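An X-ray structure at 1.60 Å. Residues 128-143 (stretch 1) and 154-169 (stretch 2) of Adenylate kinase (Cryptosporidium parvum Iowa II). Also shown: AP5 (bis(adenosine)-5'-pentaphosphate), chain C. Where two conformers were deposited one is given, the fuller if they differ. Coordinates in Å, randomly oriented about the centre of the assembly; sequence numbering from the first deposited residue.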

ATOM      1  N   ARG A 128       9.906  12.136   0.212  1.00 13.26           N
ATOM      2  CA  ARG A 128       9.978  10.619   0.302  1.00 13.23           C
ATOM      3  C   ARG A 128      10.092   9.989  -1.088  1.00 15.06           C
ATOM      4  O   ARG A 128      10.934   9.087  -1.335  1.00 16.83           O
ATOM      5  CB  ARG A 128       8.709  10.003   0.948  1.00 12.27           C
ATOM      6  CG  ARG A 128       8.387  10.538   2.361  1.00 16.09           C
ATOM      7  CD  ARG A 128       9.504   9.996   3.298  1.00 14.04           C
ATOM      8  NE  ARG A 128       9.372  10.470   4.693  1.00 17.82           N
ATOM      9  CZ  ARG A 128       8.567   9.899   5.648  1.00 14.69           C
ATOM     10  NH1 ARG A 128       7.840   8.817   5.414  1.00 14.91           N
ATOM     11  NH2 ARG A 128       8.611  10.478   6.891  1.00 16.79           N
ATOM     12  N   ILE A 129       9.326  10.466  -2.061  1.00 12.98           N
ATOM     13  CA  ILE A 129       9.289   9.842  -3.420  1.00 14.64           C
ATOM     14  C   ILE A 129      10.609  10.175  -4.130  1.00 16.40           C
ATOM     15  O   ILE A 129      11.180   9.343  -4.808  1.00 16.91           O
ATOM     16  CB  ILE A 129       7.997  10.402  -4.187  1.00 14.56           C
ATOM     17  CG1 ILE A 129       6.773   9.764  -3.598  1.00 15.82           C
ATOM     18  CG2 ILE A 129       8.279  10.011  -5.605  1.00 18.69           C
ATOM     19  CD1 ILE A 129       5.470  10.322  -4.200  1.00 20.98           C
ATOM     20  N   SER A 130      11.116  11.384  -3.925  1.00 15.51           N
ATOM     21  CA  SER A 130      12.284  11.809  -4.698  1.00 17.32           C
ATOM     22  C   SER A 130      13.516  10.934  -4.402  1.00 17.23           C
ATOM     23  O   SER A 130      14.327  10.723  -5.314  1.00 18.57           O
ATOM     24  CB  SER A 130      12.565  13.281  -4.490  1.00 23.03           C
ATOM     25  OG  SER A 130      13.093  13.414  -3.286  1.00 25.15           O
ATOM     26  N   GLY A 131      13.613  10.361  -3.227  1.00 15.70           N
ATOM     27  CA  GLY A 131      14.754   9.481  -2.894  1.00 16.89           C
ATOM     28  C   GLY A 131      14.475   8.006  -3.109  1.00 14.03           C
ATOM     29  O   GLY A 131      15.385   7.222  -2.800  1.00 14.55           O
ATOM     30  N   ARG A 132      13.339   7.625  -3.607  1.00 14.45           N
ATOM     31  CA  ARG A 132      12.946   6.216  -3.604  1.00 13.98           C
ATOM     32  C   ARG A 132      13.619   5.440  -4.659  1.00 18.00           C
ATOM     33  O   ARG A 132      13.880   5.897  -5.781  1.00 18.65           O
ATOM     34  CB  ARG A 132      11.413   6.180  -3.854  1.00 15.80           C
ATOM     35  CG  ARG A 132      10.896   4.783  -3.580  1.00 20.85           C
ATOM     36  CD  ARG A 132       9.904   4.268  -4.438  1.00 27.15           C
ATOM     37  NE  ARG A 132       8.851   5.073  -5.001  1.00 20.62           N
ATOM     38  CZ  ARG A 132       7.638   5.043  -4.541  1.00 18.57           C
ATOM     39  NH1 ARG A 132       7.323   4.310  -3.456  1.00 19.78           N
ATOM     40  NH2 ARG A 132       6.696   5.748  -5.235  1.00 18.60           N
ATOM     41  N   CYS A 133      14.021   4.216  -4.363  1.00 16.70           N
ATOM     42  CA  CYS A 133      14.231   3.233  -5.482  1.00 19.75           C
ATOM     43  C   CYS A 133      13.752   1.845  -5.052  1.00 18.70           C
ATOM     44  O   CYS A 133      13.526   1.593  -3.813  1.00 17.43           O
ATOM     45  CB  CYS A 133      15.713   3.061  -5.790  1.00 21.84           C
ATOM     46  SG  CYS A 133      16.787   3.068  -4.488  1.00 33.47           S
ATOM     47  N   THR A 134      13.525   0.995  -6.046  1.00 17.06           N
ATOM     48  CA  THR A 134      12.734  -0.158  -5.774  1.00 17.42           C
ATOM     49  C   THR A 134      13.393  -1.404  -6.372  1.00 18.42           C
ATOM     50  O   THR A 134      14.054  -1.310  -7.397  1.00 16.92           O
ATOM     51  CB  THR A 134      11.412  -0.034  -6.471  1.00 22.54           C
ATOM     52  OG1 THR A 134      10.741   1.191  -5.971  1.00 22.74           O
ATOM     53  CG2 THR A 134      10.547  -1.323  -6.221  1.00 24.38           C
ATOM     54  N   HIS A 135      13.376  -2.532  -5.609  1.00 19.54           N
ATOM     55  CA  HIS A 135      13.690  -3.821  -6.262  1.00 22.27           C
ATOM     56  C   HIS A 135      12.455  -4.359  -7.007  1.00 24.10           C
ATOM     57  O   HIS A 135      11.427  -4.767  -6.381  1.00 22.68           O
ATOM     58  CB  HIS A 135      14.184  -4.709  -5.112  1.00 22.15           C
ATOM     59  CG  HIS A 135      14.515  -6.077  -5.617  1.00 25.64           C
ATOM     60  ND1 HIS A 135      13.858  -7.221  -5.186  1.00 26.32           N
ATOM     61  CD2 HIS A 135      15.357  -6.448  -6.617  1.00 21.92           C
ATOM     62  CE1 HIS A 135      14.370  -8.269  -5.832  1.00 25.57           C
ATOM     63  NE2 HIS A 135      15.301  -7.842  -6.685  1.00 24.60           N
ATOM     64  N   PRO A 136      12.458  -4.335  -8.372  1.00 24.97           N
ATOM     65  CA  PRO A 136      11.214  -4.642  -9.105  1.00 27.70           C
ATOM     66  C   PRO A 136      10.621  -6.037  -8.871  1.00 27.91           C
ATOM     67  O   PRO A 136       9.427  -6.156  -8.827  1.00 28.66           O
ATOM     68  CB  PRO A 136      11.573  -4.371 -10.591  1.00 29.62           C
ATOM     69  CG  PRO A 136      13.074  -4.162 -10.619  1.00 30.33           C
ATOM     70  CD  PRO A 136      13.586  -3.964  -9.263  1.00 24.11           C
ATOM     71  N   ALA A 137      11.445  -7.057  -8.586  1.00 28.22           N
ATOM     72  CA  ALA A 137      10.872  -8.431  -8.530  1.00 28.59           C
ATOM     73  C   ALA A 137      10.118  -8.645  -7.249  1.00 30.43           C
ATOM     74  O   ALA A 137       9.169  -9.455  -7.189  1.00 32.81           O
ATOM     75  CB  ALA A 137      12.028  -9.456  -8.571  1.00 28.43           C
ATOM     76  N   SER A 138      10.525  -7.961  -6.165  1.00 29.10           N
ATOM     77  CA  SER A 138       9.958  -8.228  -4.812  1.00 27.35           C
ATOM     78  C   SER A 138       9.126  -7.064  -4.375  1.00 28.78           C
ATOM     79  O   SER A 138       8.215  -7.215  -3.530  1.00 27.82           O
ATOM     80  CB  SER A 138      10.988  -8.381  -3.732  1.00 25.92           C
ATOM     81  OG  SER A 138      11.711  -7.155  -3.510  1.00 27.81           O
ATOM     82  N   GLY A 139       9.410  -5.900  -4.957  1.00 27.05           N
ATOM     83  CA  GLY A 139       8.609  -4.697  -4.568  1.00 24.54           C
ATOM     84  C   GLY A 139       9.312  -4.032  -3.358  1.00 21.66           C
ATOM     85  O   GLY A 139       8.778  -3.057  -2.810  1.00 21.60           O
ATOM     86  N   ARG A 140      10.411  -4.603  -2.825  1.00 18.30           N
ATOM     87  CA  ARG A 140      11.092  -3.928  -1.742  1.00 19.65           C
ATOM     88  C   ARG A 140      11.511  -2.485  -2.124  1.00 17.45           C
ATOM     89  O   ARG A 140      11.891  -2.233  -3.266  1.00 19.70           O
ATOM     90  CB  ARG A 140      12.357  -4.642  -1.304  1.00 19.17           C
ATOM     91  CG  ARG A 140      12.033  -5.971  -0.438  1.00 21.15           C
ATOM     92  CD  ARG A 140      13.370  -6.574   0.109  1.00 22.43           C
ATOM     93  NE  ARG A 140      13.993  -7.347  -0.979  1.00 24.51           N
ATOM     94  CZ  ARG A 140      13.584  -8.551  -1.430  1.00 26.87           C
ATOM     95  NH1 ARG A 140      12.524  -9.184  -0.885  1.00 25.46           N
ATOM     96  NH2 ARG A 140      14.223  -9.153  -2.443  1.00 26.50           N
ATOM     97  N   ILE A 141      11.482  -1.628  -1.123  1.00 17.28           N
ATOM     98  CA  ILE A 141      11.762  -0.200  -1.428  0.50 15.83           C
ATOM     99  C   ILE A 141      12.828   0.310  -0.493  1.00 16.17           C
ATOM    100  O   ILE A 141      12.972  -0.113   0.744  1.00 16.21           O
ATOM    101  CB  ILE A 141      10.616   0.842  -1.038  0.50 16.48           C
ATOM    102  CG1 ILE A 141       9.540   0.385  -0.075  0.50 15.54           C
ATOM    103  CG2 ILE A 141      10.523   2.086  -1.843  0.50 23.06           C
ATOM    104  CD1 ILE A 141       8.410  -0.600  -0.305  0.50  9.76           C
ATOM    105  N   TYR A 142      13.589   1.259  -1.041  1.00 14.24           N
ATOM    106  CA  TYR A 142      14.669   1.910  -0.238  1.00 14.47           C
ATOM    107  C   TYR A 142      14.602   3.415  -0.449  1.00 14.78           C
ATOM    108  O   TYR A 142      13.834   3.887  -1.354  1.00 14.91           O
ATOM    109  CB  TYR A 142      16.017   1.465  -0.712  1.00 17.20           C
ATOM    110  CG  TYR A 142      16.169  -0.061  -0.657  1.00 17.43           C
ATOM    111  CD1 TYR A 142      16.779  -0.638   0.459  1.00 22.44           C
ATOM    112  CD2 TYR A 142      15.687  -0.867  -1.670  1.00 17.52           C
ATOM    113  CE1 TYR A 142      16.896  -2.024   0.534  1.00 19.61           C
ATOM    114  CE2 TYR A 142      15.774  -2.250  -1.608  1.00 19.85           C
ATOM    115  CZ  TYR A 142      16.421  -2.797  -0.506  1.00 17.80           C
ATOM    116  OH  TYR A 142      16.516  -4.224  -0.459  1.00 23.36           O
ATOM    117  N   HIS A 143      15.315   4.140   0.372  1.00 14.04           N
ATOM    118  CA  HIS A 143      15.366   5.625   0.171  1.00 13.89           C
ATOM    119  C   HIS A 143      16.860   5.988   0.285  1.00 13.77           C
ATOM    120  O   HIS A 143      17.476   5.646   1.315  1.00 16.33           O
ATOM    121  CB  HIS A 143      14.568   6.337   1.268  1.00 13.20           C
ATOM    122  CG  HIS A 143      14.360   7.803   0.899  1.00 13.65           C
ATOM    123  ND1 HIS A 143      15.389   8.735   1.064  1.00 14.00           N
ATOM    124  CD2 HIS A 143      13.290   8.468   0.426  1.00 15.27           C
ATOM    125  CE1 HIS A 143      14.944   9.928   0.661  1.00 16.37           C
ATOM    126  NE2 HIS A 143      13.679   9.783   0.278  1.00 14.77           N
TER
HETATM  127  PA  AP5 C 219       1.153   2.184  -5.492  1.00 15.11           P
HETATM  128  O1A AP5 C 219       2.313   1.275  -5.928  1.00 18.13           O
HETATM  129  O2A AP5 C 219       0.391   1.852  -4.296  1.00 15.16           O
HETATM  130  O3A AP5 C 219       1.690   3.689  -5.388  1.00 16.83           O
HETATM  131  PB  AP5 C 219       1.205   4.913  -4.498  1.00 16.08           P
HETATM  132  O1B AP5 C 219      -0.204   4.800  -4.169  1.00 16.45           O
HETATM  133  O2B AP5 C 219       1.758   6.177  -5.170  1.00 19.85           O
HETATM  134  O3B AP5 C 219       2.096   4.598  -3.107  1.00 13.84           O
HETATM  135  PG  AP5 C 219       3.606   4.209  -2.963  1.00 14.71           P
HETATM  136  O1G AP5 C 219       4.407   5.180  -3.758  1.00 18.39           O
HETATM  137  O2G AP5 C 219       3.701   2.765  -3.242  1.00 14.71           O
HETATM  138  O3G AP5 C 219       3.713   4.553  -1.424  1.00 14.83           O
HETATM  139  PD  AP5 C 219       3.987   3.682  -0.071  1.00 13.66           P
HETATM  140  O1D AP5 C 219       4.023   2.262  -0.442  1.00 13.80           O
HETATM  141  O2D AP5 C 219       3.039   4.208   0.925  1.00 14.57           O
HETATM  142  O3D AP5 C 219       5.422   4.229   0.377  1.00 13.36           O
HETATM  143  PE  AP5 C 219       6.814   3.452   0.371  1.00 13.64           P
HETATM  144  O1E AP5 C 219       7.083   2.995  -0.963  1.00 13.89           O
HETATM  145  O2E AP5 C 219       6.889   2.443   1.499  1.00 15.96           O
HETATM  146  O5F AP5 C 219       0.056   2.350  -6.643  1.00 14.64           O
HETATM  147  C5F AP5 C 219       0.645   2.524  -7.941  1.00 16.38           C
HETATM  148  C4F AP5 C 219      -0.545   3.130  -8.795  1.00 15.09           C
HETATM  149  O4F AP5 C 219      -1.353   2.045  -9.182  1.00 15.00           O
HETATM  150  C3F AP5 C 219      -1.457   4.115  -8.168  1.00 17.91           C
HETATM  151  O3F AP5 C 219      -0.932   5.424  -8.209  1.00 18.02           O
HETATM  152  C2F AP5 C 219      -2.641   3.934  -9.140  1.00 17.65           C
HETATM  153  O2F AP5 C 219      -2.312   4.461 -10.484  1.00 21.54           O
HETATM  154  C1F AP5 C 219      -2.744   2.425  -9.274  1.00 15.62           C
HETATM  155  N9A AP5 C 219      -3.522   1.872  -8.198  1.00 15.05           N
HETATM  156  C8A AP5 C 219      -2.963   1.080  -7.157  1.00 10.84           C
HETATM  157  N7A AP5 C 219      -3.913   0.695  -6.321  1.00 14.41           N
HETATM  158  C5A AP5 C 219      -5.132   1.187  -6.830  1.00 16.28           C
HETATM  159  C6A AP5 C 219      -6.434   1.033  -6.394  1.00 16.56           C
HETATM  160  N6A AP5 C 219      -6.874   0.497  -5.250  1.00 15.28           N
HETATM  161  N1A AP5 C 219      -7.392   1.693  -7.205  1.00 16.27           N
HETATM  162  C2A AP5 C 219      -7.003   2.271  -8.320  1.00 16.18           C
HETATM  163  N3A AP5 C 219      -5.747   2.438  -8.789  1.00 16.14           N
HETATM  164  C4A AP5 C 219      -4.767   1.780  -8.016  1.00 15.62           C
HETATM  165  O5J AP5 C 219       7.771   4.609   0.830  1.00 13.78           O
HETATM  166  C5J AP5 C 219       8.100   5.738  -0.120  1.00 13.71           C
HETATM  167  C4J AP5 C 219       9.549   6.137   0.235  1.00 14.30           C
HETATM  168  O4J AP5 C 219       9.728   6.646   1.570  1.00 11.67           O
HETATM  169  C3J AP5 C 219      10.541   5.002  -0.033  1.00 14.21           C
HETATM  170  O3J AP5 C 219      11.732   5.541  -0.567  1.00 14.53           O
HETATM  171  C2J AP5 C 219      10.785   4.619   1.394  1.00 12.96           C
HETATM  172  O2J AP5 C 219      12.078   4.053   1.556  1.00 15.46           O
HETATM  173  C1J AP5 C 219      10.822   5.816   2.239  1.00 13.73           C
HETATM  174  N9B AP5 C 219      10.380   5.762   3.598  1.00 12.49           N
HETATM  175  C8B AP5 C 219       9.415   4.911   4.134  1.00 13.75           C
HETATM  176  N7B AP5 C 219       9.250   5.234   5.430  1.00 16.98           N
HETATM  177  C5B AP5 C 219      10.099   6.271   5.734  1.00 16.20           C
HETATM  178  C6B AP5 C 219      10.242   7.129   6.870  1.00 15.01           C
HETATM  179  N6B AP5 C 219       9.532   6.890   7.972  1.00 18.38           N
HETATM  180  N1B AP5 C 219      11.166   8.127   6.805  1.00 15.05           N
HETATM  181  C2B AP5 C 219      11.834   8.392   5.600  1.00 14.54           C
HETATM  182  N3B AP5 C 219      11.671   7.666   4.453  1.00 13.59           N
HETATM  183  C4B AP5 C 219      10.726   6.656   4.481  1.00 13.91           C
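Stretch 2 (154-169) IDDVTGEPLVWRDDDN

Two salt bridges hold stretch 2 against stretch 1. At one end the carboxylate of D168 takes R132 side-on, through NE and NH2: R132 NE to D168 OD2 is 2.8 Å (N-H...O angle 159°) and R132 NH2 to D168 OD1 is 2.9 Å (160°). At the other, R140 meets D155 in the same two-point fashion, with R140 NE to D155 OD1 at 2.9 Å and R140 NH2 to D155 OD2 at 2.8 Å. Y142 OH donates to D155 OD1 (2.7 Å) and accepts from D156 N (3.0 Å, N-H...O angle 169°), so the hydroxyl is used in both directions.

The R132 guanidinium also lies flat on that of R165, centres 3.7 Å apart and planes at 18°. Anionic groups lie beside both of these like charges, which is consistent with their close approach: R132 NH2 reaches AP5 O1G at 2.8 Å, R165 NH2 reaches AP5 O3A at 3.1 Å, and R165 NH2 pairs with D167 OD2 at 2.8 Å.

Backbone pairing is confined to a single antiparallel bridge, T134 with V163. T134 N to V163 O and V163 N to T134 O are both 2.9 Å, each at 152°. Stretch 2 is otherwise loop or turn, apart from helical phi/psi at 156-158, and runs opposite to the 132-134 strand: L162 lies by H135, D168 by I129. Water 2 extends the bridge, 2.7 Å from both V163 O and T134 OG1.

H135 NE2 donates to E160 OE1 (2.9 Å), while D155 CB lies over the ring face, 3.9 Å from its centroid. Apolar packing completes the contact: L162 CD1 touches Y142 CD2 at 3.6 Å and C133 SG at 3.8 Å, and P136 CG meets V163 CG2 at 3.7 Å.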

ATOM      1  N   ILE A 154      21.965  -1.752  -4.907  1.00 23.68           N
ATOM      2  CA  ILE A 154      21.430  -3.152  -5.074  1.00 23.15           C
ATOM      3  C   ILE A 154      20.561  -3.612  -3.851  1.00 17.83           C
ATOM      4  O   ILE A 154      20.676  -3.065  -2.749  1.00 21.58           O
ATOM      5  CB  ILE A 154      22.555  -4.190  -5.249  1.00 23.42           C
ATOM      6  CG1 ILE A 154      23.551  -4.116  -4.097  1.00 26.61           C
ATOM      7  CG2 ILE A 154      23.258  -3.901  -6.587  1.00 26.12           C
ATOM      8  CD1 ILE A 154      24.547  -5.409  -4.217  1.00 28.39           C
ATOM      9  N   ASP A 155      19.665  -4.521  -4.214  1.00 20.86           N
ATOM     10  CA  ASP A 155      18.771  -5.080  -3.244  1.00 20.98           C
ATOM     11  C   ASP A 155      19.523  -5.871  -2.155  1.00 24.28           C
ATOM     12  O   ASP A 155      20.455  -6.703  -2.426  1.00 25.10           O
ATOM     13  CB  ASP A 155      17.787  -5.901  -3.995  1.00 20.79           C
ATOM     14  CG  ASP A 155      16.767  -6.574  -3.081  1.00 25.45           C
ATOM     15  OD1 ASP A 155      15.979  -5.894  -2.466  1.00 23.45           O
ATOM     16  OD2 ASP A 155      16.676  -7.882  -3.068  1.00 26.43           O
ATOM     17  N   ASP A 156      19.079  -5.693  -0.916  1.00 23.70           N
ATOM     18  CA  ASP A 156      19.723  -6.351   0.242  1.00 26.42           C
ATOM     19  C   ASP A 156      19.597  -7.867   0.180  1.00 29.25           C
ATOM     20  O   ASP A 156      20.477  -8.556   0.702  1.00 31.88           O
ATOM     21  CB  ASP A 156      18.974  -5.940   1.510  1.00 28.10           C
ATOM     22  CG  ASP A 156      19.265  -4.521   1.945  1.00 26.00           C
ATOM     23  OD1 ASP A 156      20.199  -3.884   1.412  1.00 25.94           O
ATOM     24  OD2 ASP A 156      18.661  -4.063   2.959  1.00 27.98           O
ATOM     25  N   VAL A 157      18.508  -8.368  -0.363  1.00 28.56           N
ATOM     26  CA  VAL A 157      18.223  -9.820  -0.311  1.00 30.27           C
ATOM     27  C   VAL A 157      18.869 -10.506  -1.520  1.00 31.78           C
ATOM     28  O   VAL A 157      19.619 -11.519  -1.352  1.00 34.86           O
ATOM     29  CB  VAL A 157      16.725 -10.154  -0.190  1.00 31.61           C
ATOM     30  CG1 VAL A 157      16.540 -11.729  -0.159  1.00 32.50           C
ATOM     31  CG2 VAL A 157      16.074  -9.556   1.026  1.00 27.94           C
ATOM     32  N   THR A 158      18.603  -9.994  -2.718  1.00 29.87           N
ATOM     33  CA  THR A 158      19.067 -10.639  -4.022  1.00 29.74           C
ATOM     34  C   THR A 158      20.341 -10.091  -4.653  1.00 29.80           C
ATOM     35  O   THR A 158      20.912 -10.742  -5.543  1.00 31.09           O
ATOM     36  CB  THR A 158      18.036 -10.556  -5.079  1.00 29.16           C
ATOM     37  OG1 THR A 158      17.865  -9.133  -5.409  1.00 26.24           O
ATOM     38  CG2 THR A 158      16.658 -11.119  -4.561  1.00 29.61           C
ATOM     39  N   GLY A 159      20.795  -8.908  -4.249  1.00 26.46           N
ATOM     40  CA  GLY A 159      21.910  -8.264  -4.912  1.00 25.28           C
ATOM     41  C   GLY A 159      21.537  -7.705  -6.286  1.00 25.55           C
ATOM     42  O   GLY A 159      22.423  -7.244  -7.001  1.00 27.36           O
ATOM     43  N   GLU A 160      20.248  -7.699  -6.670  1.00 24.86           N
ATOM     44  CA  GLU A 160      19.861  -7.301  -8.000  1.00 24.30           C
ATOM     45  C   GLU A 160      19.717  -5.746  -7.981  1.00 23.32           C
ATOM     46  O   GLU A 160      19.629  -5.154  -6.904  1.00 23.42           O
ATOM     47  CB  GLU A 160      18.584  -7.931  -8.373  1.00 25.41           C
ATOM     48  CG  GLU A 160      18.713  -9.520  -8.714  1.00 26.12           C
ATOM     49  CD  GLU A 160      17.397 -10.242  -8.767  1.00 31.19           C
ATOM     50  OE1 GLU A 160      16.249  -9.676  -8.666  1.00 31.45           O
ATOM     51  OE2 GLU A 160      17.496 -11.511  -8.981  1.00 37.95           O
ATOM     52  N   PRO A 161      19.775  -5.141  -9.168  1.00 23.14           N
ATOM     53  CA  PRO A 161      19.809  -3.651  -9.186  1.00 20.23           C
ATOM     54  C   PRO A 161      18.473  -3.096  -8.660  1.00 19.83           C
ATOM     55  O   PRO A 161      17.341  -3.673  -8.868  1.00 22.14           O
ATOM     56  CB  PRO A 161      19.865  -3.357 -10.684  1.00 21.71           C
ATOM     57  CG  PRO A 161      20.474  -4.635 -11.367  1.00 27.14           C
ATOM     58  CD  PRO A 161      19.922  -5.738 -10.520  1.00 22.39           C
ATOM     59  N   LEU A 162      18.644  -1.886  -8.092  1.00 17.92           N
ATOM     60  CA  LEU A 162      17.420  -1.098  -7.757  1.00 17.89           C
ATOM     61  C   LEU A 162      17.117  -0.189  -8.919  1.00 17.96           C
ATOM     62  O   LEU A 162      18.029   0.218  -9.650  1.00 20.39           O
ATOM     63  CB  LEU A 162      17.758  -0.273  -6.518  1.00 17.18           C
ATOM     64  CG  LEU A 162      18.133  -1.152  -5.299  1.00 17.11           C
ATOM     65  CD1 LEU A 162      18.363  -0.328  -4.062  1.00 18.29           C
ATOM     66  CD2 LEU A 162      17.084  -2.222  -5.086  1.00 19.61           C
ATOM     67  N   VAL A 163      15.867   0.176  -9.072  1.00 16.52           N
ATOM     68  CA  VAL A 163      15.400   0.888 -10.243  1.00 17.13           C
ATOM     69  C   VAL A 163      14.364   1.971  -9.876  1.00 16.37           C
ATOM     70  O   VAL A 163      13.823   2.029  -8.777  1.00 17.05           O
ATOM     71  CB  VAL A 163      14.875  -0.009 -11.415  1.00 18.13           C
ATOM     72  CG1 VAL A 163      15.921  -1.135 -11.714  1.00 20.80           C
ATOM     73  CG2 VAL A 163      13.519  -0.519 -10.977  1.00 20.76           C
ATOM     74  N   TRP A 164      14.208   2.883 -10.807  1.00 16.43           N
ATOM     75  CA  TRP A 164      13.255   4.018 -10.776  1.00 15.13           C
ATOM     76  C   TRP A 164      11.890   3.413 -11.090  1.00 16.65           C
ATOM     77  O   TRP A 164      11.746   2.379 -11.717  1.00 18.52           O
ATOM     78  CB  TRP A 164      13.654   5.022 -11.844  1.00 15.45           C
ATOM     79  CG  TRP A 164      12.752   6.314 -11.840  1.00 14.57           C
ATOM     80  CD1 TRP A 164      12.560   7.117 -10.755  1.00 18.07           C
ATOM     81  CD2 TRP A 164      12.060   6.795 -12.946  1.00 19.37           C
ATOM     82  NE1 TRP A 164      11.740   8.161 -11.214  1.00 18.47           N
ATOM     83  CE2 TRP A 164      11.494   7.991 -12.565  1.00 17.90           C
ATOM     84  CE3 TRP A 164      11.892   6.314 -14.229  1.00 18.37           C
ATOM     85  CZ2 TRP A 164      10.601   8.744 -13.485  1.00 21.58           C
ATOM     86  CZ3 TRP A 164      11.106   7.068 -15.190  1.00 20.79           C
ATOM     87  CH2 TRP A 164      10.463   8.257 -14.757  1.00 20.67           C
ATOM     88  N   ARG A 165      10.855   4.093 -10.535  1.00 16.45           N
ATOM     89  CA  ARG A 165       9.426   3.865 -10.891  1.00 15.39           C
ATOM     90  C   ARG A 165       8.918   4.955 -11.830  1.00 16.83           C
ATOM     91  O   ARG A 165       9.025   6.094 -11.461  1.00 16.73           O
ATOM     92  CB  ARG A 165       8.541   3.863  -9.612  1.00 19.18           C
ATOM     93  CG  ARG A 165       8.316   2.434  -9.146  1.00 22.12           C
ATOM     94  CD  ARG A 165       7.614   2.458  -7.768  1.00 22.86           C
ATOM     95  NE  ARG A 165       6.343   3.206  -7.820  1.00 16.11           N
ATOM     96  CZ  ARG A 165       5.402   3.175  -6.838  1.00 15.24           C
ATOM     97  NH1 ARG A 165       5.650   2.534  -5.714  1.00 17.61           N
ATOM     98  NH2 ARG A 165       4.289   3.943  -6.987  1.00 18.41           N
ATOM     99  N   ASP A 166       8.393   4.521 -12.948  1.00 17.51           N
ATOM    100  CA  ASP A 166       8.023   5.492 -13.971  1.00 18.80           C
ATOM    101  C   ASP A 166       6.940   6.376 -13.488  1.00 18.76           C
ATOM    102  O   ASP A 166       6.823   7.469 -14.114  1.00 18.25           O
ATOM    103  CB  ASP A 166       7.563   4.813 -15.227  1.00 20.23           C
ATOM    104  CG  ASP A 166       8.701   4.168 -16.015  1.00 26.46           C
ATOM    105  OD1 ASP A 166       9.041   4.534 -17.123  1.00 24.16           O
ATOM    106  OD2 ASP A 166       9.320   3.139 -15.579  1.00 30.38           O
ATOM    107  N   ASP A 167       6.174   6.033 -12.431  1.00 15.58           N
ATOM    108  CA  ASP A 167       5.157   6.991 -12.021  1.00 15.50           C
ATOM    109  C   ASP A 167       5.678   8.062 -11.033  1.00 14.64           C
ATOM    110  O   ASP A 167       4.909   8.905 -10.542  1.00 17.86           O
ATOM    111  CB  ASP A 167       3.944   6.240 -11.381  1.00 15.51           C
ATOM    112  CG  ASP A 167       4.267   5.420 -10.140  1.00 21.60           C
ATOM    113  OD1 ASP A 167       5.363   4.917 -10.059  1.00 21.05           O
ATOM    114  OD2 ASP A 167       3.323   5.078  -9.341  1.00 21.03           O
ATOM    115  N   ASP A 168       6.987   7.961 -10.710  1.00 15.54           N
ATOM    116  CA  ASP A 168       7.618   8.899  -9.838  1.00 14.98           C
ATOM    117  C   ASP A 168       8.097  10.183 -10.580  1.00 18.67           C
ATOM    118  O   ASP A 168       8.717  11.074  -9.954  1.00 27.12           O
ATOM    119  CB  ASP A 168       8.724   8.213  -9.018  1.00 15.25           C
ATOM    120  CG  ASP A 168       8.078   7.369  -7.876  1.00 18.59           C
ATOM    121  OD1 ASP A 168       6.855   7.444  -7.530  1.00 17.41           O
ATOM    122  OD2 ASP A 168       8.877   6.513  -7.349  1.00 18.82           O
ATOM    123  N   ASN A 169       7.418  10.510 -11.644  1.00 20.06           N
ATOM    124  CA  ASN A 169       7.773  11.747 -12.363  1.00 17.82           C
ATOM    125  C   ASN A 169       6.887  12.884 -11.758  1.00 18.28           C
ATOM    126  O   ASN A 169       5.835  12.618 -11.121  1.00 18.21           O
ATOM    127  CB  ASN A 169       7.446  11.531 -13.836  1.00 20.27           C
ATOM    128  CG  ASN A 169       5.919  11.278 -14.087  1.00 19.81           C
ATOM    129  OD1 ASN A 169       5.050  12.269 -14.250  1.00 22.19           O
ATOM    130  ND2 ASN A 169       5.520  10.009 -14.179  1.00 20.60           N
TER
HETATM  131  O   HOH W   1      11.399   5.762  -7.972  1.00 17.62           O
HETATM  132  O   HOH W   2      11.707   3.179  -7.470  1.00 26.36           O
HETATM  133  O   HOH W   3       7.969   0.993  -4.866  1.00 26.83           O
HETATM  134  O   HOH W   4      14.408  -7.361  -9.808  1.00 34.74           O